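Local coordinates for glucuronan lyase A (Trichoderma reesei, PDB 2ZZJ), which probably cleaves the beta-1,4-linked polyuronate glucuronan as an endo-acting lyase, and binds a calcium ion in its beta-jelly-roll fold, at residues 104-109 and 194-199; 110-115 and 119-124; 202-207 and 215-220. One frame throughout, in Å; residues are numbered along the deposited sequence.

Contact 1 of 3, residues 104-109 and 194-199; sequences DDWMPS and QFRVGL
The far rim of the W106 indole meets the guanidinium group of R196, with the amide of Q194 standing beside both. The tight part is centred on R196 NH2, which comes to 3.5 Å from W106 CZ3 and to 4.0 Å from W106 CH2. It approaches obliquely, the ring and guanidinium planes being 60° apart, so the two flat groups are not stacked. Q194 fixes the guanidinium from its NE side. Q194 OE1 accepts from R196 NE at 2.8 Å and from R196 NH2 at 3.0 Å; the NE bond lies almost along the C=O axis (176° at the oxygen), and both nitrogens keep this oxygen in the guanidinium plane. The R196 chain, extended from CG to NE, carries its head across to the indole while the backbone stays with the neighbouring strand 86-95, which runs between the two segments in the sheet. On R196, NH1 is taken up by a salt bridge to E55.

The looser part lies between W106 and Q194, both partly exposed. There Q194 NE2 reaches the indole edge near the ring plane, 4.1 Å from W106 CH2, which is a touch without a hydrogen bond. W106 also rests on N95, and its backbone N is held by D104 OD1 in an Asx turn at the start of the strand. An alanine replacing Q194 would probably leave R196 NE and NH2 without their shared acceptor, open a gap beside the indole edge and let the guanidinium turn. F195 and V197 point to the other side of their strand, while W106, Q194 and R196 gather on this one. R17 brings a like charge near the buried R196, so E55 and the Q194 oxygen probably both help to offset it.

Contact 2 of 3, residues 110-115 and 119-124; sequences TMIWIQ and LYSRYV
I112 and L119 form the apolar centre of one face of this hairpin, with I112 CG2 lying 3.7 Å from L119 CD1. I114 CD1 adds a looser touch to the same leucine methyl. This face turns into the sandwich, where L156 covers I112 and F172 covers L119.

On the other face the aromatic part is led by W113. Its CG sits between the backbone N and the carbonyl carbon (chi1 68°), a turn that folds the indole back over the partner strand. Y120 CB then lies over the five-membered ring of W113, 3.5 Å from its centroid, in a CH-pi contact. Q115 crosses the Y120 ring: its CB makes a second CH-pi contact, and its amide stacks on the ring with planes 28° apart. The same amide is tied to W113, since W113 NE1 donates to Q115 OE1 over 2.8 Å in a nearly straight bond in the indole plane. Further along, M111 SD sits over the face of the R122 guanidinium, 3.6 Å from R122 CZ, while R122 NE bonds to S109 O.

The backbone is held most firmly at W113 and Y120, which exchange N-H and C=O; Y120 N to W113 O is 2.8 Å. Toward T110 the backbone bonding becomes less regular, and hydroxyls contribute. S121 OG donates to M111 O at 2.7 Å from above the carbonyl plane, where R122 N supplies only a weak bond. T110 OG1 donates to R122 O at 2.8 Å, in the carbonyl plane and on a lone pair, and accepts from a water that in turn accepts from V124 N. The two hydroxyls thus supply donors to the carbonyls of M111 and R122, which probably helps to hold segment 119-124 to the chain as it turns its corner at T110.

Contact 3 of 3, residues 202-207 and 215-220; sequences NSWHDD and GFRQVW
The backbones of helix 202-207 and strand 216-220 stay well apart, the closest alpha carbons, those of W204 and G215, lying 9.6 Å from each other, so W204 alone bridges the distance from the helix side. With CG anti to the carbonyl carbon (chi1 -73°), its indole reaches out from the helical turn and its six-membered ring comes against the start of the strand. W204 CH2 lies 3.2 Å from G215 O, and W204 CZ2 lies 3.7 Å from R217 CG; both approach obliquely. R217 bends at chi2 (-81°), which leaves its aliphatic CG beside the indole and sends the guanidinium on to Q81 O and Q214 O, with a cation-pi contact to W80. The indole is gripped on further sides: NE1 bonds to Y87 OH, and Y44 and Y52 meet it edge-to-face. The segments are joined by a short loop, and the strands flanking this region, 199-200 and 216-227, belong to different sheets. The arrangement is thus a helix-bearing crossover between the two sheets of a beta-jelly roll, pinned by one tryptophan in an aromatic cluster.

How the contacts relate
Contacts 1 and 2 share strand 106-115 and one sheet, their centres about 12 Å apart, with contact 2 nested in the chain loop that contact 1 closes. They meet at R122, whose NE lies 2.9 Å from S109 O, the carbonyl oxygen of the last residue of segment 104-109. Contact 3, centred about 16 Å from contact 1, touches it through L199, whose CD2 packs 3.5 Å from R217 O and so links the two sheets. Contacts 2 and 3 do not touch; their centres are about 15 Å apart. All three lie away from the calcium site of D7, K33, S36 and D222, although strand 216-227 runs from contact 3 on to D222.

Contact 1 of 3, residues 104-109 and 194-199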
# COMPACT_ATOMS: atom_id res chain seq x y z
N ASP A 104 -19.47 -3.46 1.78
CA ASP A 104 -19.07 -4.76 2.34
C ASP A 104 -18.31 -4.52 3.63
O ASP A 104 -18.30 -3.40 4.15
CB ASP A 104 -18.27 -5.62 1.35
CG ASP A 104 -16.91 -5.02 1.01
OD1 ASP A 104 -16.39 -4.19 1.80
OD2 ASP A 104 -16.36 -5.40 -0.04
N ASP A 105 -17.68 -5.56 4.18
CA ASP A 105 -17.08 -5.38 5.50
C ASP A 105 -15.56 -5.25 5.46
O ASP A 105 -14.93 -5.14 6.52
CB ASP A 105 -17.52 -6.48 6.49
CG ASP A 105 -18.93 -6.25 7.06
OD1 ASP A 105 -19.66 -7.26 7.18
OD2 ASP A 105 -19.31 -5.09 7.41
N TRP A 106 -15.00 -5.23 4.25
CA TRP A 106 -13.57 -4.95 4.08
C TRP A 106 -13.36 -3.46 4.19
O TRP A 106 -14.05 -2.70 3.50
CB TRP A 106 -13.10 -5.41 2.71
CG TRP A 106 -13.01 -6.86 2.58
CD1 TRP A 106 -14.00 -7.70 2.16
CD2 TRP A 106 -11.88 -7.68 2.89
NE1 TRP A 106 -13.55 -9.01 2.18
CE2 TRP A 106 -12.25 -9.02 2.62
CE3 TRP A 106 -10.58 -7.42 3.38
CZ2 TRP A 106 -11.37 -10.09 2.80
CZ3 TRP A 106 -9.71 -8.48 3.55
CH2 TRP A 106 -10.11 -9.81 3.27
N MET A 107 -12.45 -3.04 5.06
CA MET A 107 -12.13 -1.64 5.18
C MET A 107 -10.63 -1.43 5.06
O MET A 107 -9.88 -1.85 5.94
CB MET A 107 -12.58 -1.07 6.52
CG MET A 107 -12.67 0.42 6.53
SD MET A 107 -12.42 1.16 8.12
CE MET A 107 -10.62 1.09 8.29
N PRO A 108 -10.20 -0.79 3.96
CA PRO A 108 -8.79 -0.35 3.97
C PRO A 108 -8.60 0.80 4.92
O PRO A 108 -9.46 1.70 5.01
CB PRO A 108 -8.54 0.12 2.52
CG PRO A 108 -9.93 0.44 1.94
CD PRO A 108 -10.91 -0.47 2.70
N SER A 109 -7.49 0.81 5.63
CA SER A 109 -7.16 1.97 6.44
C SER A 109 -6.12 2.83 5.72
O SER A 109 -6.46 3.65 4.83
CB SER A 109 -6.70 1.57 7.85
OG SER A 109 -5.61 0.65 7.85
N GLN A 194 -4.32 -6.65 7.28
CA GLN A 194 -3.29 -7.19 6.41
C GLN A 194 -2.43 -6.04 5.91
O GLN A 194 -2.88 -4.90 5.86
CB GLN A 194 -3.90 -7.87 5.19
CG GLN A 194 -5.01 -8.86 5.48
CD GLN A 194 -5.59 -9.38 4.22
OE1 GLN A 194 -5.53 -8.73 3.17
NE2 GLN A 194 -6.19 -10.58 4.29
N PHE A 195 -1.18 -6.35 5.55
CA PHE A 195 -0.33 -5.39 4.86
C PHE A 195 -0.16 -5.97 3.47
O PHE A 195 0.36 -7.08 3.30
CB PHE A 195 1.01 -5.28 5.58
CG PHE A 195 2.01 -4.42 4.86
CD1 PHE A 195 1.63 -3.20 4.29
CD2 PHE A 195 3.35 -4.84 4.75
CE1 PHE A 195 2.57 -2.36 3.63
CE2 PHE A 195 4.31 -4.01 4.08
CZ PHE A 195 3.92 -2.80 3.52
N ARG A 196 -0.65 -5.24 2.47
CA ARG A 196 -0.52 -5.68 1.09
C ARG A 196 0.39 -4.74 0.31
O ARG A 196 0.34 -3.50 0.49
CB ARG A 196 -1.88 -5.68 0.40
CG ARG A 196 -2.93 -6.52 1.09
CD ARG A 196 -4.12 -6.55 0.20
NE ARG A 196 -5.21 -7.31 0.80
CZ ARG A 196 -6.44 -7.34 0.29
NH1 ARG A 196 -6.72 -6.66 -0.83
NH2 ARG A 196 -7.38 -8.04 0.92
N VAL A 197 1.21 -5.33 -0.56
CA VAL A 197 1.90 -4.49 -1.56
C VAL A 197 1.50 -4.95 -2.96
O VAL A 197 1.33 -6.15 -3.23
CB VAL A 197 3.47 -4.39 -1.36
CG1 VAL A 197 3.83 -3.84 0.04
CG2 VAL A 197 4.18 -5.71 -1.69
N GLY A 198 1.34 -3.99 -3.86
CA GLY A 198 1.01 -4.35 -5.23
C GLY A 198 0.20 -3.30 -5.95
O GLY A 198 -0.31 -2.35 -5.34
N LEU A 199 0.08 -3.51 -7.26
CA LEU A 199 -0.60 -2.53 -8.13
C LEU A 199 -2.09 -2.79 -8.03
O LEU A 199 -2.58 -3.87 -8.43
CB LEU A 199 -0.11 -2.71 -9.57
CG LEU A 199 -0.85 -1.84 -10.62
CD1 LEU A 199 -0.76 -0.30 -10.29
CD2 LEU A 199 -0.26 -2.13 -11.96

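Contact 2 of 3, residues 110-115 and 119-124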
# COMPACT_ATOMS: atom_id res chain seq x y z
N THR A 110 -4.87 2.68 6.12
CA THR A 110 -3.82 3.44 5.47
C THR A 110 -3.59 2.86 4.07
O THR A 110 -3.57 1.63 3.89
CB THR A 110 -2.53 3.51 6.32
OG1 THR A 110 -2.67 4.54 7.33
CG2 THR A 110 -1.31 3.83 5.48
N MET A 111 -3.43 3.75 3.09
CA MET A 111 -3.17 3.37 1.70
C MET A 111 -2.06 4.24 1.17
O MET A 111 -1.87 5.40 1.62
CB MET A 111 -4.43 3.51 0.80
CG MET A 111 -5.61 2.62 1.24
SD MET A 111 -7.12 2.99 0.26
CE MET A 111 -6.87 1.87 -1.08
N ILE A 112 -1.32 3.70 0.21
CA ILE A 112 -0.26 4.45 -0.43
C ILE A 112 -0.50 4.39 -1.92
O ILE A 112 -0.68 3.31 -2.48
CB ILE A 112 1.16 3.89 -0.07
CG1 ILE A 112 1.30 3.77 1.47
CG2 ILE A 112 2.27 4.77 -0.76
CD1 ILE A 112 2.65 3.29 1.99
N TRP A 113 -0.49 5.55 -2.59
CA TRP A 113 -0.79 5.56 -4.02
C TRP A 113 -0.06 6.64 -4.78
O TRP A 113 0.54 7.50 -4.16
CB TRP A 113 -2.31 5.62 -4.28
CG TRP A 113 -3.06 6.91 -3.91
CD1 TRP A 113 -3.50 7.89 -4.79
CD2 TRP A 113 -3.57 7.29 -2.62
NE1 TRP A 113 -4.20 8.86 -4.12
CE2 TRP A 113 -4.27 8.53 -2.79
CE3 TRP A 113 -3.51 6.72 -1.33
CZ2 TRP A 113 -4.90 9.19 -1.73
CZ3 TRP A 113 -4.12 7.39 -0.26
CH2 TRP A 113 -4.81 8.63 -0.48
N ILE A 114 -0.07 6.51 -6.10
CA ILE A 114 0.42 7.54 -7.05
C ILE A 114 -0.77 8.29 -7.61
O ILE A 114 -1.72 7.68 -8.07
CB ILE A 114 1.19 6.88 -8.27
CG1 ILE A 114 2.28 5.89 -7.80
CG2 ILE A 114 1.89 7.94 -9.12
CD1 ILE A 114 3.36 6.52 -6.95
N GLN A 115 -0.73 9.63 -7.59
CA GLN A 115 -1.73 10.47 -8.24
C GLN A 115 -0.92 11.51 -9.01
O GLN A 115 -0.09 12.17 -8.42
CB GLN A 115 -2.61 11.13 -7.15
CG GLN A 115 -3.99 11.56 -7.57
CD GLN A 115 -4.88 11.93 -6.38
OE1 GLN A 115 -5.19 11.11 -5.52
NE2 GLN A 115 -5.35 13.18 -6.37
N LEU A 119 3.45 10.89 -4.71
CA LEU A 119 3.07 9.90 -3.68
C LEU A 119 2.06 10.50 -2.72
O LEU A 119 2.33 11.55 -2.10
CB LEU A 119 4.27 9.48 -2.86
CG LEU A 119 4.18 8.19 -2.03
CD1 LEU A 119 4.22 7.00 -2.95
CD2 LEU A 119 5.32 8.13 -1.01
N TYR A 120 0.93 9.82 -2.56
CA TYR A 120 -0.09 10.18 -1.58
C TYR A 120 -0.20 9.10 -0.50
O TYR A 120 0.01 7.91 -0.78
CB TYR A 120 -1.44 10.20 -2.28
CG TYR A 120 -1.80 11.49 -2.98
CD1 TYR A 120 -3.03 12.10 -2.72
CD2 TYR A 120 -0.93 12.06 -3.92
CE1 TYR A 120 -3.39 13.29 -3.36
CE2 TYR A 120 -1.30 13.26 -4.58
CZ TYR A 120 -2.53 13.85 -4.29
OH TYR A 120 -2.90 15.03 -4.93
N SER A 121 -0.63 9.47 0.71
CA SER A 121 -1.04 8.44 1.66
C SER A 121 -2.20 8.96 2.47
O SER A 121 -2.67 10.08 2.22
CB SER A 121 0.11 7.95 2.56
OG SER A 121 -0.29 6.77 3.27
N ARG A 122 -2.67 8.15 3.41
CA ARG A 122 -3.79 8.56 4.27
C ARG A 122 -3.80 7.68 5.48
O ARG A 122 -3.13 6.66 5.49
CB ARG A 122 -5.10 8.36 3.52
CG ARG A 122 -5.46 6.93 3.31
CD ARG A 122 -6.71 6.75 2.48
NE ARG A 122 -7.41 5.56 2.93
CZ ARG A 122 -8.66 5.24 2.57
NH1 ARG A 122 -9.22 4.13 3.03
NH2 ARG A 122 -9.36 6.04 1.76
N TYR A 123 -4.54 8.09 6.51
CA TYR A 123 -4.92 7.18 7.56
C TYR A 123 -6.40 7.43 7.83
O TYR A 123 -6.95 8.46 7.40
CB TYR A 123 -4.08 7.38 8.82
CG TYR A 123 -4.01 8.81 9.35
CD1 TYR A 123 -4.94 9.29 10.29
CD2 TYR A 123 -3.02 9.66 8.93
CE1 TYR A 123 -4.87 10.62 10.78
CE2 TYR A 123 -2.94 10.98 9.40
CZ TYR A 123 -3.88 11.46 10.34
OH TYR A 123 -3.77 12.79 10.80
N VAL A 124 -7.02 6.47 8.52
CA VAL A 124 -8.44 6.49 8.83
C VAL A 124 -8.62 6.40 10.34
O VAL A 124 -7.93 5.62 11.00
CB VAL A 124 -9.16 5.31 8.12
CG1 VAL A 124 -10.63 5.28 8.42
CG2 VAL A 124 -8.98 5.45 6.61
O HOH W 1 -5.05 4.30 8.97
O HOH W 2 -5.92 15.70 -4.75

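Contact 3 of 3, residues 202-207 and 215-220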
# COMPACT_ATOMS: atom_id res chain seq x y z
N ASN A 202 -7.28 1.31 -8.71
CA ASN A 202 -8.60 1.50 -8.12
C ASN A 202 -9.51 2.52 -8.86
O ASN A 202 -10.74 2.36 -8.94
CB ASN A 202 -8.52 1.80 -6.61
CG ASN A 202 -7.60 2.96 -6.25
OD1 ASN A 202 -6.69 3.31 -6.98
ND2 ASN A 202 -7.81 3.50 -5.07
N SER A 203 -8.89 3.56 -9.40
CA SER A 203 -9.66 4.58 -10.12
C SER A 203 -10.32 4.05 -11.39
O SER A 203 -11.35 4.61 -11.82
CB SER A 203 -8.79 5.80 -10.44
OG SER A 203 -8.57 6.57 -9.27
N TRP A 204 -9.73 3.01 -12.00
CA TRP A 204 -10.31 2.40 -13.18
C TRP A 204 -11.73 1.92 -12.86
O TRP A 204 -12.67 2.18 -13.63
CB TRP A 204 -9.47 1.21 -13.69
CG TRP A 204 -8.19 1.55 -14.36
CD1 TRP A 204 -7.73 2.82 -14.69
CD2 TRP A 204 -7.21 0.63 -14.87
NE1 TRP A 204 -6.53 2.72 -15.35
CE2 TRP A 204 -6.18 1.40 -15.47
CE3 TRP A 204 -7.08 -0.77 -14.85
CZ2 TRP A 204 -5.04 0.83 -16.04
CZ3 TRP A 204 -5.94 -1.34 -15.43
CH2 TRP A 204 -4.93 -0.53 -16.02
N HIS A 205 -11.90 1.25 -11.73
CA HIS A 205 -13.22 0.80 -11.30
C HIS A 205 -14.04 1.95 -10.70
O HIS A 205 -15.15 2.21 -11.14
CB HIS A 205 -13.10 -0.36 -10.30
CG HIS A 205 -14.37 -0.63 -9.56
ND1 HIS A 205 -14.75 0.10 -8.45
CD2 HIS A 205 -15.35 -1.54 -9.77
CE1 HIS A 205 -15.91 -0.35 -8.01
NE2 HIS A 205 -16.29 -1.35 -8.79
N ASP A 206 -13.48 2.65 -9.71
CA ASP A 206 -14.20 3.69 -9.00
C ASP A 206 -14.74 4.78 -9.94
O ASP A 206 -15.83 5.32 -9.69
CB ASP A 206 -13.33 4.32 -7.91
CG ASP A 206 -12.84 3.31 -6.86
OD1 ASP A 206 -13.31 2.15 -6.83
OD2 ASP A 206 -11.97 3.70 -6.05
N ASP A 207 -14.02 5.07 -11.01
CA ASP A 207 -14.37 6.21 -11.86
C ASP A 207 -15.25 5.82 -13.04
O ASP A 207 -15.88 6.68 -13.66
CB ASP A 207 -13.14 6.93 -12.39
CG ASP A 207 -12.35 7.65 -11.31
OD1 ASP A 207 -12.77 7.71 -10.13
OD2 ASP A 207 -11.28 8.17 -11.69
N GLY A 215 -3.24 1.40 -20.84
CA GLY A 215 -4.10 0.41 -20.19
C GLY A 215 -3.34 -0.78 -19.64
O GLY A 215 -3.91 -1.59 -18.91
N PHE A 216 -2.06 -0.88 -19.98
CA PHE A 216 -1.20 -1.91 -19.43
C PHE A 216 -0.20 -1.25 -18.49
O PHE A 216 0.71 -0.54 -18.94
CB PHE A 216 -0.47 -2.66 -20.54
CG PHE A 216 0.46 -3.73 -20.04
CD1 PHE A 216 -0.03 -4.82 -19.30
CD2 PHE A 216 1.83 -3.70 -20.37
CE1 PHE A 216 0.83 -5.86 -18.87
CE2 PHE A 216 2.68 -4.71 -19.93
CZ PHE A 216 2.18 -5.79 -19.17
N ARG A 217 -0.36 -1.52 -17.21
CA ARG A 217 0.41 -0.81 -16.17
C ARG A 217 1.33 -1.79 -15.46
O ARG A 217 0.91 -2.89 -15.15
CB ARG A 217 -0.54 -0.17 -15.18
CG ARG A 217 -1.40 0.99 -15.75
CD ARG A 217 -0.56 2.27 -15.78
NE ARG A 217 -1.23 3.36 -16.49
CZ ARG A 217 -0.88 4.64 -16.39
NH1 ARG A 217 0.13 5.01 -15.57
NH2 ARG A 217 -1.56 5.57 -17.08
N GLN A 218 2.57 -1.37 -15.19
CA GLN A 218 3.57 -2.26 -14.55
C GLN A 218 4.30 -1.57 -13.40
O GLN A 218 4.79 -0.44 -13.54
CB GLN A 218 4.63 -2.72 -15.55
CG GLN A 218 4.07 -3.23 -16.90
CD GLN A 218 5.17 -3.49 -17.86
OE1 GLN A 218 5.46 -2.67 -18.73
NE2 GLN A 218 5.81 -4.63 -17.70
N VAL A 219 4.40 -2.28 -12.27
CA VAL A 219 5.11 -1.78 -11.08
C VAL A 219 5.89 -2.97 -10.50
O VAL A 219 5.33 -4.09 -10.44
CB VAL A 219 4.15 -1.21 -10.01
CG1 VAL A 219 5.00 -0.68 -8.77
CG2 VAL A 219 3.26 -0.09 -10.59
N TRP A 220 7.15 -2.76 -10.14
CA TRP A 220 8.00 -3.79 -9.54
C TRP A 220 8.14 -3.52 -8.04
O TRP A 220 8.02 -2.35 -7.61
CB TRP A 220 9.39 -3.77 -10.17
CG TRP A 220 9.43 -4.26 -11.59
CD1 TRP A 220 9.92 -5.47 -12.03
CD2 TRP A 220 8.96 -3.58 -12.74
NE1 TRP A 220 9.81 -5.55 -13.43
CE2 TRP A 220 9.21 -4.41 -13.87
CE3 TRP A 220 8.34 -2.34 -12.94
CZ2 TRP A 220 8.85 -4.03 -15.15
CZ3 TRP A 220 8.01 -1.96 -14.25
CH2 TRP A 220 8.26 -2.80 -15.32